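Local coordinates for protein carboxylic ester hydrolase (Aspergillus niger, PDB 7K4O) that hydrolyses ester bonds as a fungal tannase (tannin acyl hydrolase), a serine esterase that probably releases gallic acid from tannins, at residues L75-L80 against G125-N130; Y235-E240 against G343-D348; V321-Q326 against Y544-V549; W454-T459 against V493-L498. One frame throughout, in Å; residues are numbered along the deposited sequence.

From the N terminus, contact 1 comes first: the loop 125-130 folds back onto strand 74-81 across 44 intervening residues, and it closes before any other contact opens. Contact 2 then joins the start of helix 238-252 to the small hairpin strand 344-346. Contact 3 crosses it, because 321-326 lies between the two segments of contact 2 while its partner 544-549 lies near the C terminus. Contact 4, pairing edge strand 455-460 with the 493-498 loop, is nested inside the long loop that contact 3 closes. Contacts 1 and 4 both reach the nine-stranded sheet; contacts 3 and 4 approach to about 8 Å between nearest atoms without touching.

Contact 1. Residues L75-L80 against G125-N130; sequences LLEIWL and GGFSNN
Phe127 sets its CG anti to its own carbonyl carbon (chi1 -62°), and this carries the tip of the ring onto the backbone of strand 74-81. From the other side, Leu75 holds CG beside its backbone N while Glu77 sends CG anti to N (chi1 179°) and runs extended beyond it. The ring therefore arrives tip first between two alternate residues of the same strand face. CZ lies 3.7 Å from Leu75 CB and 3.6 Å from Glu77 CB, the two beta carbons flanking it. Between them the ring meets the strand edge-on, with Leu76 C near its plane, 3.7 Å from Phe127 CZ. Leu75 O sits 3.5 Å from Phe127 CE1, approaching the ring obliquely. The Glu77 carboxylate stands almost upright to the ring, the planes 83° apart, with OE2 3.7 Å from Phe127 CE2. Its other oxygen is held by the strand: Trp79 NE1 donates to Glu77 OE1 at 3.0 Å, on the anti lone pair and nearly in the indole plane, which restrains the carboxylate's rotation. On the loop side, a type I turn from Gly126 to Asn129 presents the phenyl group, and Asn129 ND2 donates to Gly125 O at 2.7 Å from above the carbonyl plane. Sugars of a protein-linked glycan touch Leu75, Glu77 and Phe127, so this packing lies beside the carbohydrate. Strand 74-81 runs between strands 50-66 and 115-120 of the large mixed sheet; Phe127 also touches Met119 of the latter, while Leu76 turns to helix 144-169.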
loop_
_atom_site.group_PDB
_atom_site.type_symbol
_atom_site.label_atom_id
_atom_site.label_comp_id
_atom_site.label_asym_id
_atom_site.label_seq_id
_atom_site.Cartn_x
_atom_site.Cartn_y
_atom_site.Cartn_z
ATOM N N LEU A 75 -21.376 -5.521 6.780
ATOM C CA LEU A 75 -21.831 -5.893 5.425
ATOM C C LEU A 75 -20.630 -6.497 4.670
ATOM O O LEU A 75 -19.544 -5.934 4.629
ATOM C CB LEU A 75 -22.343 -4.673 4.667
ATOM C CG LEU A 75 -23.463 -3.938 5.375
ATOM C CD1 LEU A 75 -23.861 -2.708 4.614
ATOM C CD2 LEU A 75 -24.651 -4.840 5.606
ATOM N N LEU A 76 -20.910 -7.568 3.940
ATOM C CA LEU A 76 -19.968 -8.113 2.962
ATOM C C LEU A 76 -20.572 -7.987 1.566
ATOM O O LEU A 76 -21.803 -8.087 1.403
ATOM C CB LEU A 76 -19.682 -9.585 3.271
ATOM C CG LEU A 76 -19.093 -9.903 4.639
ATOM C CD1 LEU A 76 -18.764 -11.375 4.718
ATOM C CD2 LEU A 76 -17.855 -9.063 4.932
ATOM N N GLU A 77 -19.706 -7.785 0.607
ATOM C CA GLU A 77 -20.098 -7.815 -0.814
ATOM C C GLU A 77 -19.151 -8.794 -1.497
ATOM O O GLU A 77 -17.944 -8.622 -1.401
ATOM C CB GLU A 77 -20.051 -6.437 -1.479
ATOM C CG GLU A 77 -20.436 -6.473 -2.969
ATOM C CD GLU A 77 -20.797 -5.101 -3.543
ATOM O OE1 GLU A 77 -20.425 -4.797 -4.679
ATOM O OE2 GLU A 77 -21.358 -4.277 -2.750
ATOM N N ILE A 78 -19.728 -9.764 -2.211
ATOM C CA ILE A 78 -18.938 -10.834 -2.851
ATOM C C ILE A 78 -19.463 -10.956 -4.283
ATOM O O ILE A 78 -20.674 -11.047 -4.458
ATOM C CB ILE A 78 -19.093 -12.155 -2.054
ATOM C CG1 ILE A 78 -18.465 -12.012 -0.643
ATOM C CG2 ILE A 78 -18.440 -13.321 -2.793
ATOM C CD1 ILE A 78 -18.742 -13.187 0.270
ATOM N N TRP A 79 -18.557 -10.933 -5.224
ATOM C CA TRP A 79 -18.909 -11.171 -6.641
ATOM C C TRP A 79 -18.552 -12.613 -6.983
ATOM O O TRP A 79 -17.375 -12.963 -6.897
ATOM C CB TRP A 79 -18.210 -10.195 -7.532
ATOM C CG TRP A 79 -18.607 -8.757 -7.369
ATOM C CD1 TRP A 79 -19.474 -8.204 -6.461
ATOM C CD2 TRP A 79 -18.105 -7.677 -8.159
ATOM N NE1 TRP A 79 -19.531 -6.839 -6.648
ATOM C CE2 TRP A 79 -18.669 -6.482 -7.647
ATOM C CE3 TRP A 79 -17.202 -7.589 -9.208
ATOM C CZ2 TRP A 79 -18.390 -5.241 -8.213
ATOM C CZ3 TRP A 79 -16.898 -6.359 -9.757
ATOM C CH2 TRP A 79 -17.483 -5.191 -9.252
ATOM N N LEU A 80 -19.544 -13.350 -7.459
ATOM C CA LEU A 80 -19.401 -14.787 -7.829
ATOM C C LEU A 80 -19.366 -14.947 -9.337
ATOM O O LEU A 80 -20.296 -14.541 -10.038
ATOM C CB LEU A 80 -20.582 -15.550 -7.258
ATOM C CG LEU A 80 -20.790 -15.550 -5.761
ATOM C CD1 LEU A 80 -22.069 -16.269 -5.403
ATOM C CD2 LEU A 80 -19.619 -16.200 -5.033
ATOM N N GLY A 125 -20.901 0.961 8.997
ATOM C CA GLY A 125 -22.229 1.518 8.676
ATOM C C GLY A 125 -22.464 1.719 7.194
ATOM O O GLY A 125 -23.204 2.683 6.811
ATOM N N GLY A 126 -21.841 0.931 6.349
ATOM C CA GLY A 126 -21.983 1.013 4.893
ATOM C C GLY A 126 -20.656 1.019 4.214
ATOM O O GLY A 126 -19.685 1.511 4.795
ATOM N N PHE A 127 -20.567 0.520 2.982
ATOM C CA PHE A 127 -19.297 0.453 2.255
ATOM C C PHE A 127 -18.642 1.815 2.107
ATOM O O PHE A 127 -17.410 1.930 2.036
ATOM C CB PHE A 127 -19.441 -0.260 0.901
ATOM C CG PHE A 127 -19.872 -1.681 1.036
ATOM C CD1 PHE A 127 -19.002 -2.677 1.514
ATOM C CD2 PHE A 127 -21.148 -2.048 0.672
ATOM C CE1 PHE A 127 -19.470 -3.970 1.712
ATOM C CE2 PHE A 127 -21.598 -3.339 0.859
ATOM C CZ PHE A 127 -20.743 -4.314 1.348
ATOM N N SER A 128 -19.435 2.882 1.952
ATOM C CA SER A 128 -18.842 4.215 1.689
ATOM C C SER A 128 -18.512 4.939 3.004
ATOM O O SER A 128 -17.963 5.995 2.926
ATOM C CB SER A 128 -19.802 5.056 0.855
ATOM O OG SER A 128 -20.953 5.294 1.622
ATOM N N ASN A 129 -18.810 4.371 4.156
ATOM C CA ASN A 129 -18.418 4.966 5.460
ATOM C C ASN A 129 -17.109 4.327 5.922
ATOM O O ASN A 129 -16.981 3.095 5.871
ATOM C CB ASN A 129 -19.514 4.768 6.488
ATOM C CG ASN A 129 -20.738 5.584 6.101
ATOM O OD1 ASN A 129 -20.601 6.685 5.568
ATOM N ND2 ASN A 129 -21.914 4.998 6.217
ATOM N N ASN A 130 -16.184 5.133 6.406
ATOM C CA ASN A 130 -14.817 4.669 6.647
ATOM C C ASN A 130 -14.514 4.538 8.126
ATOM O O ASN A 130 -15.334 4.822 8.942
ATOM C CB ASN A 130 -13.833 5.536 5.908
ATOM C CG ASN A 130 -14.081 5.534 4.404
ATOM O OD1 ASN A 130 -14.537 4.542 3.838
ATOM N ND2 ASN A 130 -13.757 6.639 3.789
#

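Contact 2. Residues Y235-E240 against G343-D348; sequences YPPPCE and GQWGLD
The dense part of this contact centres on the indole of Trp345, one face of which is roofed by two consecutive prolines. Pro238 CD stands 3.6 Å from the centroid of the six-membered ring, 14° off its normal, a close CH-pi contact; CD also lies 3.5 Å from Trp345 CZ3. Pro237 CA sits over the five-membered ring, 4.1 Å from its centroid and only 5° off the normal, and its CB and CG lean over NE1 and CD1. With chi1 at -68°, Trp345 CG is anti to its carbonyl carbon, and the indole reaches up to the prolines.

Tyr235 packs just as closely, its ring oblique to the backbone of 345-347: CB is 3.4 Å from Trp345 O and CD1 3.6 Å from Leu347 N. The looser margin is at the partly exposed Leu347 side chain, where Tyr235 CE1 and Leu347 CB meet at 3.8 Å, crossing obliquely. The whole contact lies at the surface. Pro237 is the N-cap of helix 238-252, whose Cys239 is joined to Cys285 by a disulfide. Two prolines in CH-pi contact with one face of Trp345 thus join that helix start to a two-stranded antiparallel hairpin with a G1 beta bulge at Gly343 and Gln344.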
loop_
_atom_site.group_PDB
_atom_site.type_symbol
_atom_site.label_atom_id
_atom_site.label_comp_id
_atom_site.label_asym_id
_atom_site.label_seq_id
_atom_site.Cartn_x
_atom_site.Cartn_y
_atom_site.Cartn_z
ATOM N N TYR A 235 8.998 28.381 3.615
ATOM C CA TYR A 235 7.853 27.697 2.993
ATOM C C TYR A 235 8.042 27.731 1.486
ATOM O O TYR A 235 7.612 28.665 0.829
ATOM C CB TYR A 235 6.579 28.338 3.517
ATOM C CG TYR A 235 6.491 28.224 5.017
ATOM C CD1 TYR A 235 6.037 27.052 5.633
ATOM C CD2 TYR A 235 6.972 29.232 5.832
ATOM C CE1 TYR A 235 5.978 26.938 7.015
ATOM C CE2 TYR A 235 6.952 29.123 7.213
ATOM C CZ TYR A 235 6.468 27.966 7.808
ATOM O OH TYR A 235 6.479 27.851 9.161
ATOM N N PRO A 236 8.652 26.697 0.873
ATOM C CA PRO A 236 8.920 26.734 -0.559
ATOM C C PRO A 236 7.645 26.777 -1.368
ATOM O O PRO A 236 6.684 26.057 -1.075
ATOM C CB PRO A 236 9.678 25.442 -0.861
ATOM C CG PRO A 236 10.160 24.984 0.502
ATOM C CD PRO A 236 9.112 25.446 1.495
ATOM N N PRO A 237 7.562 27.646 -2.403
ATOM C CA PRO A 237 6.465 27.550 -3.369
ATOM C C PRO A 237 6.500 26.139 -3.956
ATOM O O PRO A 237 7.585 25.608 -4.207
ATOM C CB PRO A 237 6.795 28.599 -4.446
ATOM C CG PRO A 237 7.752 29.544 -3.760
ATOM C CD PRO A 237 8.524 28.711 -2.750
ATOM N N PRO A 238 5.345 25.484 -4.162
ATOM C CA PRO A 238 5.333 24.135 -4.744
ATOM C C PRO A 238 6.198 24.022 -6.008
ATOM O O PRO A 238 6.876 23.036 -6.210
ATOM C CB PRO A 238 3.856 23.926 -5.093
ATOM C CG PRO A 238 3.126 24.736 -4.043
ATOM C CD PRO A 238 3.996 25.968 -3.846
ATOM N N CYS A 239 6.198 25.073 -6.836
ATOM C CA CYS A 239 6.933 25.074 -8.121
ATOM C C CYS A 239 8.430 24.931 -7.875
ATOM O O CYS A 239 9.118 24.289 -8.681
ATOM C CB CYS A 239 6.642 26.379 -8.855
ATOM S SG CYS A 239 7.124 26.303 -10.588
ATOM N N GLU A 240 8.952 25.522 -6.804
ATOM C CA GLU A 240 10.398 25.448 -6.534
ATOM C C GLU A 240 10.785 23.986 -6.280
ATOM O O GLU A 240 11.844 23.547 -6.770
ATOM C CB GLU A 240 10.739 26.357 -5.359
ATOM C CG GLU A 240 12.193 26.323 -4.969
ATOM C CD GLU A 240 12.516 27.303 -3.850
ATOM O OE1 GLU A 240 11.652 27.493 -2.980
ATOM O OE2 GLU A 240 13.628 27.890 -3.869
ATOM N N GLY A 343 0.547 37.935 0.759
ATOM C CA GLY A 343 1.290 37.648 -0.487
ATOM C C GLY A 343 2.351 36.560 -0.326
ATOM O O GLY A 343 3.264 36.507 -1.154
ATOM N N GLN A 344 2.243 35.675 0.668
ATOM C CA GLN A 344 3.336 34.723 0.988
ATOM C C GLN A 344 2.819 33.286 1.069
ATOM O O GLN A 344 1.641 33.069 1.431
ATOM C CB GLN A 344 4.013 35.142 2.284
ATOM C CG GLN A 344 4.730 36.481 2.164
ATOM C CD GLN A 344 6.233 36.386 2.231
ATOM O OE1 GLN A 344 6.787 35.368 2.631
ATOM N NE2 GLN A 344 6.900 37.451 1.823
ATOM N N TRP A 345 3.691 32.342 0.744
ATOM C CA TRP A 345 3.423 30.895 0.942
ATOM C C TRP A 345 3.655 30.565 2.413
ATOM O O TRP A 345 4.619 31.088 3.019
ATOM C CB TRP A 345 4.280 30.035 0.007
ATOM C CG TRP A 345 3.910 30.185 -1.431
ATOM C CD1 TRP A 345 4.411 31.105 -2.305
ATOM C CD2 TRP A 345 2.912 29.443 -2.160
ATOM N NE1 TRP A 345 3.798 30.978 -3.522
ATOM C CE2 TRP A 345 2.883 29.961 -3.472
ATOM C CE3 TRP A 345 2.051 28.382 -1.841
ATOM C CZ2 TRP A 345 2.054 29.439 -4.463
ATOM C CZ3 TRP A 345 1.216 27.877 -2.812
ATOM C CH2 TRP A 345 1.213 28.407 -4.110
ATOM N N GLY A 346 2.794 29.721 2.970
ATOM C CA GLY A 346 2.867 29.387 4.394
ATOM C C GLY A 346 2.483 27.937 4.664
ATOM O O GLY A 346 2.140 27.178 3.713
ATOM N N LEU A 347 2.488 27.599 5.946
ATOM C CA LEU A 347 2.279 26.207 6.410
ATOM C C LEU A 347 0.929 25.686 5.913
ATOM O O LEU A 347 -0.101 26.363 6.036
ATOM C CB LEU A 347 2.384 26.223 7.935
ATOM C CG LEU A 347 2.084 24.911 8.649
ATOM C CD1 LEU A 347 3.122 23.875 8.253
ATOM C CD2 LEU A 347 2.114 25.121 10.152
ATOM N N ASP A 348 0.928 24.453 5.408
ATOM C CA ASP A 348 -0.302 23.716 5.047
ATOM C C ASP A 348 -0.208 22.321 5.688
ATOM O O ASP A 348 0.544 21.490 5.141
ATOM C CB ASP A 348 -0.438 23.638 3.529
ATOM C CG ASP A 348 -1.777 23.079 3.079
ATOM O OD1 ASP A 348 -2.603 22.715 3.949
ATOM O OD2 ASP A 348 -1.983 23.019 1.849
#

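Contact 3. Residues V321-Q326 against Y544-V549; sequences VYFSYQ and YDLDAV
Two irregular segments pack here, the C-terminal one carrying an inverse gamma turn centred on Leu546 and a type I turn from Leu546 to Val549. The aromatic pair lies at one end. Phe323 takes the crowded position, with CG between its backbone N and carbonyl carbon (chi1 41°), and its CB rests over the centre of the Tyr544 ring, 4.0 Å from the centroid and 7° off the normal. The two rings follow obliquely, planes at 36°, with Phe323 CD2 and Tyr544 CD2 3.5 Å apart. A water in the plane of the Tyr544 ring lies 2.6 Å from Tyr544 OH and donates to Gln326 OE1 at 2.9 Å.

Leu546 fills the middle, its CD1 3.6 Å from Val321 O and 4.1 Å from Tyr322 CD1 at the edge of that ring. Val321 O is buried with no polar partner in the model. At the far end, Val321 CG2 abuts Ala548 CB at 3.6 Å, and CG1 meets Val549 CG2 more loosely. Helix 425-438 lies against Phe323 and Leu546, and Tyr322, whose OH bonds Arg214, also touches it; helix 376-390 supports Val321 and Ala548, while Val549 reaches Phe217 of helix 215-221.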
loop_
_atom_site.group_PDB
_atom_site.type_symbol
_atom_site.label_atom_id
_atom_site.label_comp_id
_atom_site.label_asym_id
_atom_site.label_seq_id
_atom_site.Cartn_x
_atom_site.Cartn_y
_atom_site.Cartn_z
ATOM N N VAL A 321 15.665 8.933 13.432
ATOM C CA VAL A 321 14.364 8.373 13.887
ATOM C C VAL A 321 13.709 7.566 12.757
ATOM O O VAL A 321 13.154 6.485 13.064
ATOM C CB VAL A 321 13.426 9.478 14.365
ATOM C CG1 VAL A 321 12.213 8.855 15.031
ATOM C CG2 VAL A 321 14.137 10.465 15.311
ATOM N N TYR A 322 13.701 8.093 11.545
ATOM C CA TYR A 322 13.071 7.379 10.413
ATOM C C TYR A 322 13.776 7.823 9.129
ATOM O O TYR A 322 14.818 8.478 9.177
ATOM C CB TYR A 322 11.550 7.579 10.437
ATOM C CG TYR A 322 10.748 6.480 9.737
ATOM C CD1 TYR A 322 11.052 5.153 9.955
ATOM C CD2 TYR A 322 9.729 6.787 8.848
ATOM C CE1 TYR A 322 10.366 4.138 9.282
ATOM C CE2 TYR A 322 8.985 5.780 8.226
ATOM C CZ TYR A 322 9.312 4.460 8.463
ATOM O OH TYR A 322 8.617 3.477 7.770
ATOM N N PHE A 323 13.181 7.497 8.002
ATOM C CA PHE A 323 13.653 7.840 6.640
ATOM C C PHE A 323 12.479 8.393 5.902
ATOM O O PHE A 323 11.319 8.307 6.335
ATOM C CB PHE A 323 14.342 6.647 5.975
ATOM C CG PHE A 323 13.640 5.328 6.219
ATOM C CD1 PHE A 323 12.463 5.063 5.563
ATOM C CD2 PHE A 323 14.138 4.419 7.116
ATOM C CE1 PHE A 323 11.767 3.901 5.842
ATOM C CE2 PHE A 323 13.480 3.221 7.342
ATOM C CZ PHE A 323 12.291 2.992 6.713
ATOM N N SER A 324 12.791 9.026 4.794
ATOM C CA SER A 324 11.796 9.735 3.993
ATOM C C SER A 324 11.754 9.134 2.585
ATOM O O SER A 324 12.432 8.113 2.319
ATOM C CB SER A 324 12.099 11.228 3.975
ATOM O OG SER A 324 11.017 11.955 3.448
ATOM N N TYR A 325 10.938 9.752 1.764
ATOM C CA TYR A 325 10.717 9.356 0.353
ATOM C C TYR A 325 12.032 9.434 -0.405
ATOM O O TYR A 325 12.944 10.240 -0.066
ATOM C CB TYR A 325 9.656 10.236 -0.282
ATOM C CG TYR A 325 8.467 10.442 0.603
ATOM C CD1 TYR A 325 7.525 9.436 0.800
ATOM C CD2 TYR A 325 8.286 11.610 1.308
ATOM C CE1 TYR A 325 6.452 9.601 1.651
ATOM C CE2 TYR A 325 7.224 11.780 2.176
ATOM C CZ TYR A 325 6.280 10.781 2.337
ATOM O OH TYR A 325 5.208 11.003 3.157
ATOM N N GLN A 326 12.149 8.588 -1.412
ATOM C CA GLN A 326 13.349 8.556 -2.278
ATOM C C GLN A 326 13.468 9.866 -3.060
ATOM O O GLN A 326 12.488 10.539 -3.348
ATOM C CB GLN A 326 13.255 7.409 -3.278
ATOM C CG GLN A 326 13.424 6.023 -2.663
ATOM C CD GLN A 326 14.728 5.831 -1.948
ATOM O OE1 GLN A 326 14.826 5.959 -0.717
ATOM N NE2 GLN A 326 15.779 5.511 -2.709
ATOM N N TYR A 544 18.831 1.526 6.991
ATOM C CA TYR A 544 18.916 2.662 7.935
ATOM C C TYR A 544 19.066 2.162 9.363
ATOM O O TYR A 544 18.431 1.226 9.804
ATOM C CB TYR A 544 17.742 3.609 7.771
ATOM C CG TYR A 544 17.736 4.259 6.418
ATOM C CD1 TYR A 544 18.479 5.393 6.187
ATOM C CD2 TYR A 544 17.067 3.684 5.338
ATOM C CE1 TYR A 544 18.520 5.998 4.943
ATOM C CE2 TYR A 544 17.095 4.273 4.083
ATOM C CZ TYR A 544 17.851 5.425 3.879
ATOM O OH TYR A 544 17.889 6.013 2.654
ATOM N N ASP A 545 19.961 2.842 10.093
ATOM C CA ASP A 545 20.168 2.612 11.526
ATOM C C ASP A 545 19.335 3.648 12.285
ATOM O O ASP A 545 19.683 4.873 12.273
ATOM C CB ASP A 545 21.649 2.713 11.878
ATOM C CG ASP A 545 21.906 2.591 13.369
ATOM O OD1 ASP A 545 21.017 2.156 14.116
ATOM O OD2 ASP A 545 23.007 2.962 13.769
ATOM N N LEU A 546 18.216 3.231 12.881
ATOM C CA LEU A 546 17.326 4.184 13.586
ATOM C C LEU A 546 17.831 4.321 15.026
ATOM O O LEU A 546 17.190 3.831 15.985
ATOM C CB LEU A 546 15.873 3.679 13.523
ATOM C CG LEU A 546 15.378 3.414 12.094
ATOM C CD1 LEU A 546 13.882 3.151 12.082
ATOM C CD2 LEU A 546 15.655 4.588 11.177
ATOM N N ASP A 547 19.007 4.930 15.175
ATOM C CA ASP A 547 19.685 4.952 16.491
ATOM C C ASP A 547 19.023 5.933 17.475
ATOM O O ASP A 547 19.387 5.871 18.651
ATOM C CB ASP A 547 21.168 5.276 16.286
ATOM C CG ASP A 547 21.421 6.658 15.727
ATOM O OD1 ASP A 547 20.761 7.080 14.771
ATOM O OD2 ASP A 547 22.353 7.308 16.237
ATOM N N ALA A 548 18.043 6.734 17.086
ATOM C CA ALA A 548 17.225 7.530 18.021
ATOM C C ALA A 548 16.255 6.648 18.824
ATOM O O ALA A 548 15.680 7.139 19.808
ATOM C CB ALA A 548 16.478 8.601 17.305
ATOM N N VAL A 549 15.968 5.451 18.338
ATOM C CA VAL A 549 14.877 4.616 18.888
ATOM C C VAL A 549 15.477 3.434 19.612
ATOM O O VAL A 549 16.154 2.612 18.999
ATOM C CB VAL A 549 13.899 4.177 17.790
ATOM C CG1 VAL A 549 12.819 3.303 18.438
ATOM C CG2 VAL A 549 13.304 5.368 17.080
HETATM O O HOH W 1 16.848 4.592 0.764
#

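Contact 4. Residues W454-T459 against V493-L498; sequences WYRLYT and VVPTTL
Strand 455-460 is the outermost strand at one end of the large mixed sheet of this alpha/beta-hydrolase-clan enzyme, and the 493-498 loop packs beside it, starting just after helix 481-491. Along the strand, alternate residues face the loop. Arg456 comes first: CG is anti to its carbonyl carbon and the chain bends at chi3 (73°), bringing the guanidinium to two consecutive carbonyls. NH2 donates to Thr496 O at 2.9 Å, in the guanidinium plane and on a lone pair of the carbonyl. NE donates to Pro495 O at 3.2 Å, from above that carbonyl plane and with a bent N-H angle of 135°. NH1 turns elsewhere, to Asn452 O, so the group is gripped at all three nitrogens.

Leu457 points away from the loop. Tyr458 faces it again, with chi1 at -51° placing CG beside the backbone N. Leu498 CB sits over the centre of the phenol ring, 3.5 Å from the centroid, and Leu498 CD2 lies 3.8 Å from Tyr458 CD1; Leu498 N lies 3.4 Å from Tyr458 CE2. Pro495, centre of an inverse gamma turn, sets its CG 3.6 Å from Tyr458 OH. Its carbonyl accepts two bonds, and the shorter is the one in the carbonyl plane: Tyr458 OH donates to Pro495 O at 2.6 Å.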
loop_
_atom_site.group_PDB
_atom_site.type_symbol
_atom_site.label_atom_id
_atom_site.label_comp_id
_atom_site.label_asym_id
_atom_site.label_seq_id
_atom_site.Cartn_x
_atom_site.Cartn_y
_atom_site.Cartn_z
ATOM N N TRP A 454 9.881 -17.542 -1.097
ATOM C CA TRP A 454 8.434 -17.400 -0.798
ATOM C C TRP A 454 7.975 -15.945 -0.582
ATOM O O TRP A 454 6.779 -15.695 -0.614
ATOM C CB TRP A 454 8.030 -18.320 0.363
ATOM C CG TRP A 454 8.735 -17.997 1.637
ATOM C CD1 TRP A 454 9.972 -18.438 1.996
ATOM C CD2 TRP A 454 8.274 -17.136 2.709
ATOM N NE1 TRP A 454 10.309 -17.964 3.245
ATOM C CE2 TRP A 454 9.302 -17.134 3.686
ATOM C CE3 TRP A 454 7.111 -16.399 2.960
ATOM C CZ2 TRP A 454 9.202 -16.429 4.889
ATOM C CZ3 TRP A 454 7.067 -15.637 4.129
ATOM C CH2 TRP A 454 8.076 -15.682 5.063
ATOM N N TYR A 455 8.851 -14.983 -0.370
ATOM C CA TYR A 455 8.469 -13.567 -0.139
ATOM C C TYR A 455 9.437 -12.708 -0.952
ATOM O O TYR A 455 10.592 -12.586 -0.587
ATOM C CB TYR A 455 8.501 -13.199 1.354
ATOM C CG TYR A 455 8.409 -11.725 1.690
ATOM C CD1 TYR A 455 7.924 -10.782 0.779
ATOM C CD2 TYR A 455 8.770 -11.268 2.960
ATOM C CE1 TYR A 455 7.870 -9.417 1.103
ATOM C CE2 TYR A 455 8.688 -9.920 3.303
ATOM C CZ TYR A 455 8.289 -8.989 2.354
ATOM O OH TYR A 455 8.252 -7.664 2.661
ATOM N N ARG A 456 8.960 -12.215 -2.077
ATOM C CA ARG A 456 9.742 -11.454 -3.058
ATOM C C ARG A 456 9.229 -10.028 -3.107
ATOM O O ARG A 456 8.024 -9.783 -3.061
ATOM C CB ARG A 456 9.715 -12.164 -4.423
ATOM C CG ARG A 456 10.300 -13.563 -4.353
ATOM C CD ARG A 456 10.167 -14.376 -5.650
ATOM N NE ARG A 456 11.095 -13.847 -6.620
ATOM C CZ ARG A 456 12.398 -14.125 -6.669
ATOM N NH1 ARG A 456 12.961 -14.976 -5.829
ATOM N NH2 ARG A 456 13.128 -13.569 -7.618
ATOM N N LEU A 457 10.184 -9.104 -3.217
ATOM C CA LEU A 457 9.961 -7.661 -3.159
ATOM C C LEU A 457 10.532 -7.005 -4.419
ATOM O O LEU A 457 11.698 -7.308 -4.795
ATOM C CB LEU A 457 10.663 -7.120 -1.905
ATOM C CG LEU A 457 10.742 -5.606 -1.797
ATOM C CD1 LEU A 457 9.363 -4.950 -1.693
ATOM C CD2 LEU A 457 11.613 -5.250 -0.599
ATOM N N TYR A 458 9.771 -6.112 -5.001
ATOM C CA TYR A 458 10.120 -5.468 -6.284
ATOM C C TYR A 458 9.845 -3.974 -6.189
ATOM O O TYR A 458 8.723 -3.584 -5.852
ATOM C CB TYR A 458 9.329 -6.087 -7.446
ATOM C CG TYR A 458 9.378 -7.585 -7.542
ATOM C CD1 TYR A 458 8.486 -8.342 -6.806
ATOM C CD2 TYR A 458 10.249 -8.255 -8.398
ATOM C CE1 TYR A 458 8.460 -9.720 -6.876
ATOM C CE2 TYR A 458 10.225 -9.640 -8.474
ATOM C CZ TYR A 458 9.325 -10.377 -7.725
ATOM O OH TYR A 458 9.272 -11.763 -7.752
ATOM N N THR A 459 10.816 -3.121 -6.520
ATOM C CA THR A 459 10.501 -1.689 -6.683
ATOM C C THR A 459 10.099 -1.399 -8.122
ATOM O O THR A 459 10.490 -2.171 -9.059
ATOM C CB THR A 459 11.624 -0.767 -6.167
ATOM O OG1 THR A 459 12.730 -0.732 -7.075
ATOM C CG2 THR A 459 12.098 -1.162 -4.776
ATOM N N VAL A 493 5.371 -21.723 -11.241
ATOM C CA VAL A 493 6.200 -20.755 -12.017
ATOM C C VAL A 493 6.752 -19.670 -11.083
ATOM O O VAL A 493 6.001 -18.751 -10.678
ATOM C CB VAL A 493 5.420 -20.162 -13.180
ATOM C CG1 VAL A 493 6.237 -19.149 -13.945
ATOM C CG2 VAL A 493 4.880 -21.249 -14.097
ATOM N N VAL A 494 8.038 -19.710 -10.790
ATOM C CA VAL A 494 8.668 -18.747 -9.849
ATOM C C VAL A 494 8.883 -17.421 -10.556
ATOM O O VAL A 494 9.469 -17.362 -11.658
ATOM C CB VAL A 494 9.987 -19.275 -9.288
ATOM C CG1 VAL A 494 10.668 -18.212 -8.443
ATOM C CG2 VAL A 494 9.732 -20.557 -8.520
ATOM N N PRO A 495 8.416 -16.299 -9.969
ATOM C CA PRO A 495 8.589 -14.986 -10.595
ATOM C C PRO A 495 9.970 -14.377 -10.409
ATOM O O PRO A 495 10.135 -13.397 -9.631
ATOM C CB PRO A 495 7.529 -14.125 -9.915
ATOM C CG PRO A 495 7.373 -14.725 -8.572
ATOM C CD PRO A 495 7.598 -16.210 -8.740
ATOM N N THR A 496 10.958 -14.928 -11.099
ATOM C CA THR A 496 12.339 -14.413 -10.992
ATOM C C THR A 496 12.353 -12.890 -11.103
ATOM O O THR A 496 12.933 -12.201 -10.211
ATOM C CB THR A 496 13.191 -15.094 -12.066
ATOM O OG1 THR A 496 12.996 -16.500 -11.909
ATOM C CG2 THR A 496 14.647 -14.773 -11.913
ATOM N N THR A 497 11.808 -12.356 -12.173
ATOM C CA THR A 497 11.482 -10.925 -12.290
ATOM C C THR A 497 9.963 -10.804 -12.223
ATOM O O THR A 497 9.247 -11.779 -12.550
ATOM C CB THR A 497 12.050 -10.302 -13.570
ATOM O OG1 THR A 497 11.542 -11.066 -14.675
ATOM C CG2 THR A 497 13.556 -10.279 -13.529
ATOM N N LEU A 498 9.447 -9.644 -11.835
ATOM C CA LEU A 498 7.993 -9.428 -11.834
ATOM C C LEU A 498 7.562 -8.791 -13.159
ATOM O O LEU A 498 8.171 -7.791 -13.583
ATOM C CB LEU A 498 7.583 -8.549 -10.652
ATOM C CG LEU A 498 6.074 -8.326 -10.505
ATOM C CD1 LEU A 498 5.382 -9.661 -10.296
ATOM C CD2 LEU A 498 5.799 -7.396 -9.311
#